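Local coordinates for sigma regulatory family protein-PP2C phosphatase (Chlamydia trachomatis serovar L2, PDB 6MAB) that probably acts as a membrane-bound PP2C-type phosphatase whose periplasmic sensor domain, the part described here, is thought to respond to TCA cycle intermediates, at residues Y72-L77 and V145-S150; Q103-S108 and V129-I134; S12-L17 and S263-S268; T27-I32 and P250-R255. All coordinates share one frame; numbering follows the deposited sequence.

Interaction 1: residues Y72-L77 and V145-S150; sequences YKEISL and VLYTLS
Glu74 to Leu77 pair with Leu146 to Leu149 as neighbouring antiparallel strands inside a five-stranded sheet whose order, 2-1-5-4-3, is that of PAS-like and Cache sensor modules. Two hydrogen-bonded pairs set the register. Between Ser76 and Tyr147 the bonds run both ways, Ser76 N to Tyr147 O at 2.7 Å and Tyr147 N to Ser76 O at 2.8 Å, each nearly along the C=O axis. Between Glu74 and Leu149 the ladder meets a classic beta bulge: Lys73 and Glu74 both face Leu149. Leu149 O accepts Glu74 N at 3.3 Å together with a weak bond from Lys73 N, and Leu149 N returns a straighter bond to Glu74 O at 2.8 Å (167°).

On the face of Ile75 and Leu77 the contact is hydrocarbon. Ile75 CG1, anti to the backbone N (chi1 176°), lies 3.5 Å from Thr148 CG2, the two side chains running alongside each other, and Leu146 CD1 touches both Ile75 CG1 and Leu77 CD2. The face of Glu74, Ser76, Tyr147 and Leu149 is mixed. Leu149 CD1 lies alongside Glu74, whose OE2 passes 3.6 Å from Tyr147 CD1 and accepts Ser76 OG at 2.7 Å. Tyr101 OH also bonds to OE2, while Arg93 forms a salt bridge with OE1.

Helix 35-45 packs over the hydrocarbon face through Ile38, Leu39 and Phe42; strands 86-91 and 126-135 flank the pair within the sheet.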
# COMPACT_ATOMS: atom_id res chain seq x y z
N TYR A 72 0.64 9.46 13.98
CA TYR A 72 1.26 8.33 13.33
C TYR A 72 1.09 7.10 14.20
O TYR A 72 1.11 7.19 15.43
CB TYR A 72 2.75 8.57 13.09
CG TYR A 72 2.97 9.60 12.03
CD1 TYR A 72 3.02 9.24 10.70
CD2 TYR A 72 3.09 10.95 12.34
CE1 TYR A 72 3.21 10.17 9.71
CE2 TYR A 72 3.29 11.89 11.35
CZ TYR A 72 3.34 11.49 10.04
OH TYR A 72 3.50 12.40 9.03
N LYS A 73 0.91 5.94 13.57
CA LYS A 73 1.02 4.71 14.35
C LYS A 73 2.45 4.53 14.84
O LYS A 73 2.66 4.05 15.96
CB LYS A 73 0.58 3.51 13.51
CG LYS A 73 0.78 2.17 14.25
CD LYS A 73 0.32 0.98 13.42
CE LYS A 73 0.47 -0.32 14.20
NZ LYS A 73 -0.74 -0.57 15.01
N GLU A 74 3.43 4.96 14.05
CA GLU A 74 4.83 4.85 14.43
C GLU A 74 5.64 5.83 13.60
O GLU A 74 5.47 5.90 12.38
CB GLU A 74 5.37 3.43 14.19
CG GLU A 74 6.85 3.24 14.52
CD GLU A 74 7.31 1.79 14.35
OE1 GLU A 74 6.46 0.90 14.51
OE2 GLU A 74 8.51 1.55 14.06
N ILE A 75 6.53 6.56 14.26
CA ILE A 75 7.64 7.18 13.56
C ILE A 75 8.92 6.76 14.28
O ILE A 75 9.03 6.89 15.50
CB ILE A 75 7.49 8.71 13.49
CG1 ILE A 75 8.72 9.30 12.84
CG2 ILE A 75 7.30 9.30 14.87
CD1 ILE A 75 8.49 10.71 12.37
N SER A 76 9.88 6.21 13.51
CA SER A 76 11.10 5.62 14.07
C SER A 76 12.33 6.07 13.29
O SER A 76 12.32 6.13 12.07
CB SER A 76 11.04 4.09 14.04
OG SER A 76 10.03 3.61 14.91
N LEU A 77 13.40 6.33 14.04
CA LEU A 77 14.74 6.47 13.50
C LEU A 77 15.43 5.13 13.60
O LEU A 77 15.61 4.60 14.72
CB LEU A 77 15.54 7.51 14.26
CG LEU A 77 15.31 8.99 14.09
CD1 LEU A 77 16.31 9.70 15.00
CD2 LEU A 77 15.50 9.38 12.63
N VAL A 145 17.42 5.17 8.46
CA VAL A 145 16.16 5.32 7.75
C VAL A 145 15.14 5.93 8.69
O VAL A 145 15.05 5.54 9.85
CB VAL A 145 15.67 3.96 7.21
CG1 VAL A 145 14.26 4.07 6.62
CG2 VAL A 145 16.66 3.44 6.17
N LEU A 146 14.39 6.93 8.20
CA LEU A 146 13.22 7.44 8.90
C LEU A 146 12.02 6.62 8.44
O LEU A 146 11.66 6.64 7.26
CB LEU A 146 13.01 8.92 8.62
CG LEU A 146 11.81 9.53 9.36
CD1 LEU A 146 12.01 9.45 10.86
CD2 LEU A 146 11.59 10.98 8.95
N TYR A 147 11.45 5.85 9.38
CA TYR A 147 10.42 4.86 9.13
C TYR A 147 9.12 5.34 9.75
O TYR A 147 9.07 5.61 10.96
CB TYR A 147 10.90 3.55 9.75
CG TYR A 147 9.98 2.36 9.67
CD1 TYR A 147 8.97 2.17 10.59
CD2 TYR A 147 10.16 1.38 8.69
CE1 TYR A 147 8.13 1.04 10.52
CE2 TYR A 147 9.33 0.26 8.62
CZ TYR A 147 8.33 0.10 9.54
OH TYR A 147 7.51 -1.02 9.50
N THR A 148 8.06 5.48 8.94
CA THR A 148 6.76 5.89 9.47
C THR A 148 5.66 4.94 9.00
O THR A 148 5.69 4.40 7.88
CB THR A 148 6.39 7.33 9.12
OG1 THR A 148 6.40 7.50 7.71
CG2 THR A 148 7.36 8.32 9.74
N LEU A 149 4.70 4.74 9.90
CA LEU A 149 3.47 3.99 9.67
C LEU A 149 2.28 4.89 9.96
O LEU A 149 2.18 5.46 11.06
CB LEU A 149 3.41 2.76 10.58
CG LEU A 149 4.54 1.74 10.52
CD1 LEU A 149 4.31 0.65 11.57
CD2 LEU A 149 4.70 1.12 9.13
N SER A 150 1.38 5.01 8.99
CA SER A 150 0.19 5.84 9.08
C SER A 150 -1.05 5.02 8.70
O SER A 150 -1.07 4.35 7.65
CB SER A 150 0.36 7.08 8.14
OG SER A 150 -0.85 7.74 7.88

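Interaction 2: residues Q103-S108 and V129-I134; sequences QEIFLS and VLQTNI
Gln131 reaches from strand 129-134 to the loop 103-108 and grips its backbone with both ends of the side-chain amide. Its OE1 accepts Phe106 N at 2.9 Å, a nearly straight bond (166°) on a lone pair, and more weakly Leu107 N. Its NE2 gives a hydrogen to Glu104 O at 2.9 Å. The chain is extended beyond CG (chi2 -179°), which carries CD straight out from the strand into the bend of the loop.

Two residues further along, Asn133 repeats the theme: ND2 donates to Ser108 O at 3.0 Å, with that oxygen in the plane of the amide, and a water donates to both Asn133 OD1 and Leu107 O. Between these two amides sits Leu107, whose CD2 rests 3.4 Å from Asn133 CG.

Further out, Asn133 ND2 also donates to Gln111 O, its stronger partner, Gln131 packs on Tyr147 of the adjoining strand, and a salt bridge to Arg207 ties down the Glu104 carboxylate. The loop is not a strand here, yet the side-chain amides of Gln131 and Asn133 bond to its backbone much as a strand edge would, Gln131 both donating and accepting and Asn133 donating directly while its oxygen works through the water.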
# COMPACT_ATOMS: atom_id res chain seq x y z
N GLN A 103 13.97 -7.02 8.72
CA GLN A 103 12.83 -7.48 7.93
C GLN A 103 11.91 -6.33 7.57
O GLN A 103 11.19 -6.42 6.57
CB GLN A 103 12.03 -8.53 8.68
CG GLN A 103 12.02 -9.90 8.03
CD GLN A 103 13.32 -10.62 8.22
OE1 GLN A 103 14.39 -10.06 7.97
NE2 GLN A 103 13.25 -11.86 8.68
N GLU A 104 11.91 -5.27 8.37
CA GLU A 104 10.98 -4.17 8.18
C GLU A 104 11.48 -3.16 7.14
O GLU A 104 10.67 -2.43 6.54
CB GLU A 104 10.75 -3.45 9.52
CG GLU A 104 9.84 -4.18 10.52
CD GLU A 104 10.52 -5.29 11.34
OE1 GLU A 104 11.73 -5.59 11.13
OE2 GLU A 104 9.84 -5.86 12.21
N ILE A 105 12.78 -3.08 6.93
CA ILE A 105 13.35 -2.08 6.03
C ILE A 105 13.50 -2.71 4.66
O ILE A 105 14.13 -3.75 4.52
CB ILE A 105 14.72 -1.59 6.54
CG1 ILE A 105 14.60 -0.87 7.88
CG2 ILE A 105 15.41 -0.68 5.51
CD1 ILE A 105 13.71 0.35 7.90
N PHE A 106 12.95 -2.07 3.63
CA PHE A 106 12.97 -2.52 2.26
C PHE A 106 13.61 -1.50 1.32
O PHE A 106 13.53 -1.69 0.10
CB PHE A 106 11.54 -2.80 1.74
CG PHE A 106 10.57 -3.29 2.78
CD1 PHE A 106 10.79 -4.47 3.47
CD2 PHE A 106 9.39 -2.59 3.04
CE1 PHE A 106 9.89 -4.93 4.40
CE2 PHE A 106 8.48 -3.05 3.98
CZ PHE A 106 8.73 -4.22 4.66
N LEU A 107 14.13 -0.40 1.84
CA LEU A 107 14.68 0.70 1.05
C LEU A 107 16.16 0.49 0.78
O LEU A 107 16.96 0.33 1.71
CB LEU A 107 14.46 2.00 1.80
CG LEU A 107 15.04 3.32 1.21
CD1 LEU A 107 14.38 3.65 -0.09
CD2 LEU A 107 14.86 4.46 2.17
N SER A 108 16.56 0.54 -0.49
CA SER A 108 17.96 0.32 -0.83
C SER A 108 18.73 1.63 -0.71
O SER A 108 18.15 2.72 -0.59
CB SER A 108 18.09 -0.25 -2.24
OG SER A 108 17.84 0.72 -3.23
N VAL A 129 3.39 2.74 4.62
CA VAL A 129 4.74 2.48 5.11
C VAL A 129 5.66 3.37 4.30
O VAL A 129 5.83 3.15 3.10
CB VAL A 129 5.12 1.01 4.95
CG1 VAL A 129 6.51 0.76 5.51
CG2 VAL A 129 4.08 0.11 5.63
N LEU A 130 6.24 4.36 4.96
CA LEU A 130 7.15 5.31 4.33
C LEU A 130 8.54 5.13 4.92
O LEU A 130 8.70 5.09 6.15
CB LEU A 130 6.67 6.74 4.53
CG LEU A 130 5.69 7.23 3.48
CD1 LEU A 130 4.41 6.40 3.46
CD2 LEU A 130 5.36 8.70 3.69
N GLN A 131 9.53 4.96 4.05
CA GLN A 131 10.92 4.81 4.45
C GLN A 131 11.74 5.83 3.68
O GLN A 131 11.62 5.90 2.45
CB GLN A 131 11.39 3.39 4.17
CG GLN A 131 10.55 2.40 4.94
CD GLN A 131 10.96 0.94 4.74
OE1 GLN A 131 12.04 0.63 4.22
NE2 GLN A 131 10.10 0.03 5.19
N THR A 132 12.53 6.60 4.41
CA THR A 132 13.34 7.67 3.83
C THR A 132 14.79 7.56 4.33
O THR A 132 15.03 7.49 5.53
CB THR A 132 12.74 9.01 4.20
OG1 THR A 132 11.40 9.06 3.70
CG2 THR A 132 13.57 10.16 3.61
N ASN A 133 15.74 7.58 3.39
CA ASN A 133 17.14 7.44 3.75
C ASN A 133 17.65 8.72 4.42
O ASN A 133 17.32 9.84 4.01
CB ASN A 133 17.99 7.11 2.52
CG ASN A 133 18.08 5.64 2.27
OD1 ASN A 133 18.12 4.83 3.20
ND2 ASN A 133 18.12 5.27 1.00
N ILE A 134 18.42 8.53 5.48
CA ILE A 134 19.11 9.61 6.18
C ILE A 134 20.55 9.57 5.68
O ILE A 134 21.33 8.69 6.06
CB ILE A 134 18.99 9.46 7.70
CG1 ILE A 134 17.51 9.56 8.11
CG2 ILE A 134 19.84 10.51 8.41
CD1 ILE A 134 17.23 9.05 9.51
O HOH W 1 18.75 2.18 2.87

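Interaction 3: residues S12-L17 and S263-S268; sequences SITSDL and SIIFAS
Ile13 meets Ile265 where helix 12-17 and helix 263-267 cross at 123°, their axes approaching to 9.1 Å. This is a helix-helix contact joining the first and last helices of the chain, consistent with a double-Cache sensor domain in which both termini lead toward the membrane. The longer helix is kinked here: the N of Asp16 and of Leu17 lack the regular bond to the turn before; Leu17 N has instead a weak bond to Thr14 O, three residues back.

Ile13 carries most of the packing. Its chi1 of 65° sets CG1 between the backbone N and the carbonyl carbon, 3.9 Å from Ile265 CG2, and CG2 anti to the carbonyl carbon, near Ser268 CB. The longer branch brings Ile13 CD1 over one face of the Phe266 ring in a CH-pi contact, 4.2 Å from the centroid. Leu17 adds a contact one turn on, CG lying 4.1 Å from Ile265 CD1, with the two side chains at about a right angle. Trp243 stacks edge-to-face with Phe266, and strand 254-261 contributes Glu260 beside Leu17 and Ile265.

Polar linkage is by solvent: a water donates to Ile13 O at 2.7 Å and lies 2.7 Å from Ser268 OG, to which it is also hydrogen-bonded.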
# COMPACT_ATOMS: atom_id res chain seq x y z
N SER A 12 -17.08 1.82 -24.41
CA SER A 12 -17.93 2.85 -23.84
C SER A 12 -18.50 2.44 -22.49
O SER A 12 -18.52 3.24 -21.55
CB SER A 12 -19.06 3.19 -24.81
OG SER A 12 -18.51 3.76 -25.98
N ILE A 13 -18.97 1.20 -22.36
CA ILE A 13 -19.63 0.84 -21.11
C ILE A 13 -18.66 0.51 -19.99
O ILE A 13 -19.07 0.46 -18.83
CB ILE A 13 -20.62 -0.32 -21.28
CG1 ILE A 13 -19.89 -1.61 -21.65
CG2 ILE A 13 -21.71 0.07 -22.31
CD1 ILE A 13 -20.83 -2.83 -21.83
N THR A 14 -17.37 0.34 -20.30
CA THR A 14 -16.33 0.10 -19.30
C THR A 14 -15.49 1.32 -19.00
O THR A 14 -14.65 1.28 -18.09
CB THR A 14 -15.42 -1.04 -19.75
OG1 THR A 14 -14.86 -0.75 -21.03
CG2 THR A 14 -16.23 -2.37 -19.81
N SER A 15 -15.68 2.41 -19.74
CA SER A 15 -14.82 3.58 -19.61
C SER A 15 -14.80 4.09 -18.18
O SER A 15 -13.76 4.54 -17.67
CB SER A 15 -15.32 4.66 -20.58
OG SER A 15 -14.63 5.87 -20.40
N ASP A 16 -15.94 4.03 -17.51
CA ASP A 16 -16.07 4.64 -16.19
C ASP A 16 -15.29 3.87 -15.13
O ASP A 16 -14.83 4.47 -14.16
CB ASP A 16 -17.55 4.74 -15.84
CG ASP A 16 -17.79 5.37 -14.50
OD1 ASP A 16 -17.50 6.57 -14.34
OD2 ASP A 16 -18.27 4.64 -13.61
N LEU A 17 -15.14 2.55 -15.31
CA LEU A 17 -14.26 1.78 -14.41
C LEU A 17 -12.83 2.30 -14.47
O LEU A 17 -12.19 2.53 -13.44
CB LEU A 17 -14.26 0.29 -14.78
CG LEU A 17 -15.45 -0.60 -14.46
CD1 LEU A 17 -15.30 -1.94 -15.17
CD2 LEU A 17 -15.55 -0.81 -12.97
N SER A 263 -24.01 -6.80 -14.66
CA SER A 263 -25.37 -6.39 -15.02
C SER A 263 -25.54 -4.88 -14.97
O SER A 263 -26.30 -4.32 -15.76
CB SER A 263 -26.39 -7.08 -14.11
OG SER A 263 -26.33 -6.60 -12.76
N ILE A 264 -24.86 -4.21 -14.04
CA ILE A 264 -24.92 -2.75 -13.95
C ILE A 264 -24.12 -2.13 -15.09
O ILE A 264 -24.58 -1.19 -15.76
CB ILE A 264 -24.40 -2.30 -12.57
CG1 ILE A 264 -25.37 -2.77 -11.47
CG2 ILE A 264 -24.19 -0.81 -12.52
CD1 ILE A 264 -24.94 -2.49 -10.03
N ILE A 265 -22.94 -2.67 -15.37
CA ILE A 265 -22.15 -2.22 -16.51
C ILE A 265 -22.99 -2.30 -17.78
O ILE A 265 -23.07 -1.34 -18.55
CB ILE A 265 -20.86 -3.07 -16.64
CG1 ILE A 265 -19.93 -2.83 -15.45
CG2 ILE A 265 -20.17 -2.80 -17.98
CD1 ILE A 265 -19.38 -1.41 -15.37
N PHE A 266 -23.63 -3.44 -18.01
CA PHE A 266 -24.36 -3.62 -19.25
C PHE A 266 -25.63 -2.79 -19.30
O PHE A 266 -26.13 -2.53 -20.39
CB PHE A 266 -24.67 -5.12 -19.45
CG PHE A 266 -23.54 -5.87 -20.11
CD1 PHE A 266 -22.29 -5.90 -19.54
CD2 PHE A 266 -23.72 -6.50 -21.33
CE1 PHE A 266 -21.25 -6.57 -20.15
CE2 PHE A 266 -22.68 -7.16 -21.94
CZ PHE A 266 -21.43 -7.19 -21.33
N ALA A 267 -26.17 -2.36 -18.16
CA ALA A 267 -27.37 -1.54 -18.18
C ALA A 267 -27.13 -0.22 -18.89
O ALA A 267 -28.10 0.40 -19.35
CB ALA A 267 -27.87 -1.28 -16.75
N SER A 268 -25.87 0.20 -18.99
CA SER A 268 -25.52 1.41 -19.75
C SER A 268 -25.82 1.28 -21.23
O SER A 268 -25.78 2.29 -21.95
CB SER A 268 -24.02 1.74 -19.60
OG SER A 268 -23.71 2.10 -18.27
O HOH W 2 -21.22 1.50 -17.55

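Interaction 4: residues T27-I32 and P250-R255; sequences TLQQTI and PEMDFR
Met252 folds its tip back against a turn of helix 27-31 through a bend at chi3 (-75°), which sets CE 3.7 Å from Leu28 O, while SD lies 3.8 Å from Ile32 CG2. In Phe254, two residues on, chi1 69° places CG between the backbone N and the carbonyl carbon, and the ring beyond it meets Leu28. Leu28 CD1 comes at the edge of that ring, near its plane, 3.8 Å from CE1 and 3.9 Å from CZ. Residues 27-32 thus present Leu28 and Ile32, four residues apart, to the turn 250-253 and the start of the strand that follows it: the sulfur packs on the isoleucine, Met252 CE lies 4.0 Å from Gln29 CA, and the aromatic edge takes the leucine.

At the margin of this apolar patch Gln29 reaches out to Glu251. Gln29 NE2 gives a weak hydrogen bond to Glu251 OE2, at 3.1 Å, with the amide and carboxylate planes 73° apart; Glu251 is poorly ordered, so this link probably adds little. Within the same segment as Gln29, Thr31 OG1 donates to Thr27 O at 2.8 Å.

The contact places residues 27-32, on the long helix 2-31, against the six-stranded sheet. Leu155 and Leu159 of helix 153-160 pack on Thr27, Leu28, Thr31 and Ile32, Leu249 of strand 240-249 touches Gln29 and Phe254, and strand 113-119 of the five-stranded sheet reaches in with Ala115 and Leu117, while Thr116 OG1 bonds to Met252 O.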
# COMPACT_ATOMS: atom_id res chain seq x y z
N THR A 27 -5.43 10.41 -6.49
CA THR A 27 -5.61 10.82 -5.11
C THR A 27 -4.54 10.21 -4.21
O THR A 27 -3.92 10.90 -3.39
CB THR A 27 -7.02 10.44 -4.63
OG1 THR A 27 -8.00 11.13 -5.43
CG2 THR A 27 -7.23 10.83 -3.17
N LEU A 28 -4.30 8.91 -4.36
CA LEU A 28 -3.28 8.26 -3.56
C LEU A 28 -1.88 8.79 -3.87
O LEU A 28 -1.05 8.89 -2.96
CB LEU A 28 -3.38 6.75 -3.75
CG LEU A 28 -4.69 6.15 -3.21
CD1 LEU A 28 -4.81 4.69 -3.62
CD2 LEU A 28 -4.79 6.26 -1.69
N GLN A 29 -1.59 9.16 -5.12
CA GLN A 29 -0.29 9.73 -5.44
C GLN A 29 -0.08 11.08 -4.77
O GLN A 29 1.06 11.44 -4.42
CB GLN A 29 -0.13 9.86 -6.96
CG GLN A 29 0.13 8.54 -7.67
CD GLN A 29 -0.13 8.60 -9.17
OE1 GLN A 29 -0.51 9.64 -9.71
NE2 GLN A 29 0.08 7.48 -9.85
N GLN A 30 -1.16 11.82 -4.55
CA GLN A 30 -1.08 13.12 -3.91
C GLN A 30 -1.04 13.04 -2.39
O GLN A 30 -0.56 13.99 -1.74
CB GLN A 30 -2.28 13.97 -4.36
CG GLN A 30 -2.29 14.28 -5.85
CD GLN A 30 -0.97 14.90 -6.31
OE1 GLN A 30 -0.35 14.44 -7.27
NE2 GLN A 30 -0.53 15.94 -5.60
N THR A 31 -1.48 11.92 -1.80
CA THR A 31 -1.67 11.83 -0.36
C THR A 31 -0.74 10.85 0.35
O THR A 31 -0.46 11.05 1.54
CB THR A 31 -3.11 11.42 -0.05
OG1 THR A 31 -3.43 10.21 -0.75
CG2 THR A 31 -4.08 12.50 -0.49
N ILE A 32 -0.24 9.81 -0.31
CA ILE A 32 0.61 8.83 0.38
C ILE A 32 2.10 9.21 0.42
O ILE A 32 2.69 9.22 1.52
CB ILE A 32 0.43 7.44 -0.24
CG1 ILE A 32 -1.01 6.96 -0.04
CG2 ILE A 32 1.41 6.45 0.39
CD1 ILE A 32 -1.46 6.79 1.37
N PRO A 250 3.25 1.78 -10.23
CA PRO A 250 4.58 1.18 -10.03
C PRO A 250 5.45 1.95 -9.06
O PRO A 250 6.23 1.32 -8.32
CB PRO A 250 5.17 1.16 -11.45
CG PRO A 250 4.44 2.24 -12.19
CD PRO A 250 3.05 2.27 -11.61
N GLU A 251 5.36 3.28 -9.03
CA GLU A 251 6.20 4.07 -8.13
C GLU A 251 5.81 3.94 -6.66
O GLU A 251 6.43 4.60 -5.82
CB GLU A 251 6.18 5.55 -8.56
CG GLU A 251 4.90 6.32 -8.25
CD GLU A 251 3.72 5.83 -9.06
OE1 GLU A 251 3.94 5.23 -10.14
OE2 GLU A 251 2.56 6.05 -8.61
N MET A 252 4.79 3.13 -6.34
CA MET A 252 4.45 2.83 -4.95
C MET A 252 4.16 1.34 -4.72
O MET A 252 3.75 0.96 -3.61
CB MET A 252 3.26 3.68 -4.53
CG MET A 252 3.67 5.11 -4.21
SD MET A 252 2.37 5.84 -3.20
CE MET A 252 1.09 6.16 -4.38
N ASP A 253 4.36 0.50 -5.73
CA ASP A 253 4.35 -0.95 -5.54
C ASP A 253 2.98 -1.47 -5.07
O ASP A 253 2.90 -2.40 -4.27
CB ASP A 253 5.44 -1.39 -4.56
CG ASP A 253 6.63 -2.04 -5.24
OD1 ASP A 253 6.58 -2.25 -6.47
OD2 ASP A 253 7.61 -2.36 -4.54
N PHE A 254 1.91 -0.86 -5.57
CA PHE A 254 0.59 -1.45 -5.41
C PHE A 254 -0.26 -1.09 -6.62
O PHE A 254 0.16 -0.31 -7.47
CB PHE A 254 -0.07 -1.04 -4.08
CG PHE A 254 -0.46 0.39 -3.99
CD1 PHE A 254 -1.72 0.78 -4.40
CD2 PHE A 254 0.38 1.34 -3.40
CE1 PHE A 254 -2.12 2.10 -4.31
CE2 PHE A 254 -0.02 2.67 -3.31
CZ PHE A 254 -1.27 3.05 -3.76
N ARG A 255 -1.43 -1.71 -6.71
CA ARG A 255 -2.32 -1.57 -7.84
C ARG A 255 -3.71 -1.26 -7.31
O ARG A 255 -4.01 -1.47 -6.14
CB ARG A 255 -2.38 -2.85 -8.70
CG ARG A 255 -1.02 -3.41 -9.10
CD ARG A 255 -1.07 -4.13 -10.45
NE ARG A 255 -1.40 -5.54 -10.35
CZ ARG A 255 -1.68 -6.31 -11.40
NH1 ARG A 255 -1.68 -5.79 -12.63
NH2 ARG A 255 -1.96 -7.59 -11.23

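The four contacts follow the long axis of an elongated sensor domain with two sheets. Interactions 1 and 2 share the five-stranded sheet, their centres 10 Å apart, and touch through neighbouring strands 142-151 and 126-135. Interaction 4 lies about 16 Å from interaction 2, centre to centre, and touches it where Leu130 meets Ile32, near the junction of the two modules. Interaction 3 is about 41 Å from interactions 1 and 2, centre to centre, on the opposite side of the chain's centre. Helix 2-31 serves interactions 3 and 4, and along the chain the loops are nested, 3 outermost, then 4, 1 and 2, so one helix joins the contact of the chain ends to the region where the two sheets approach.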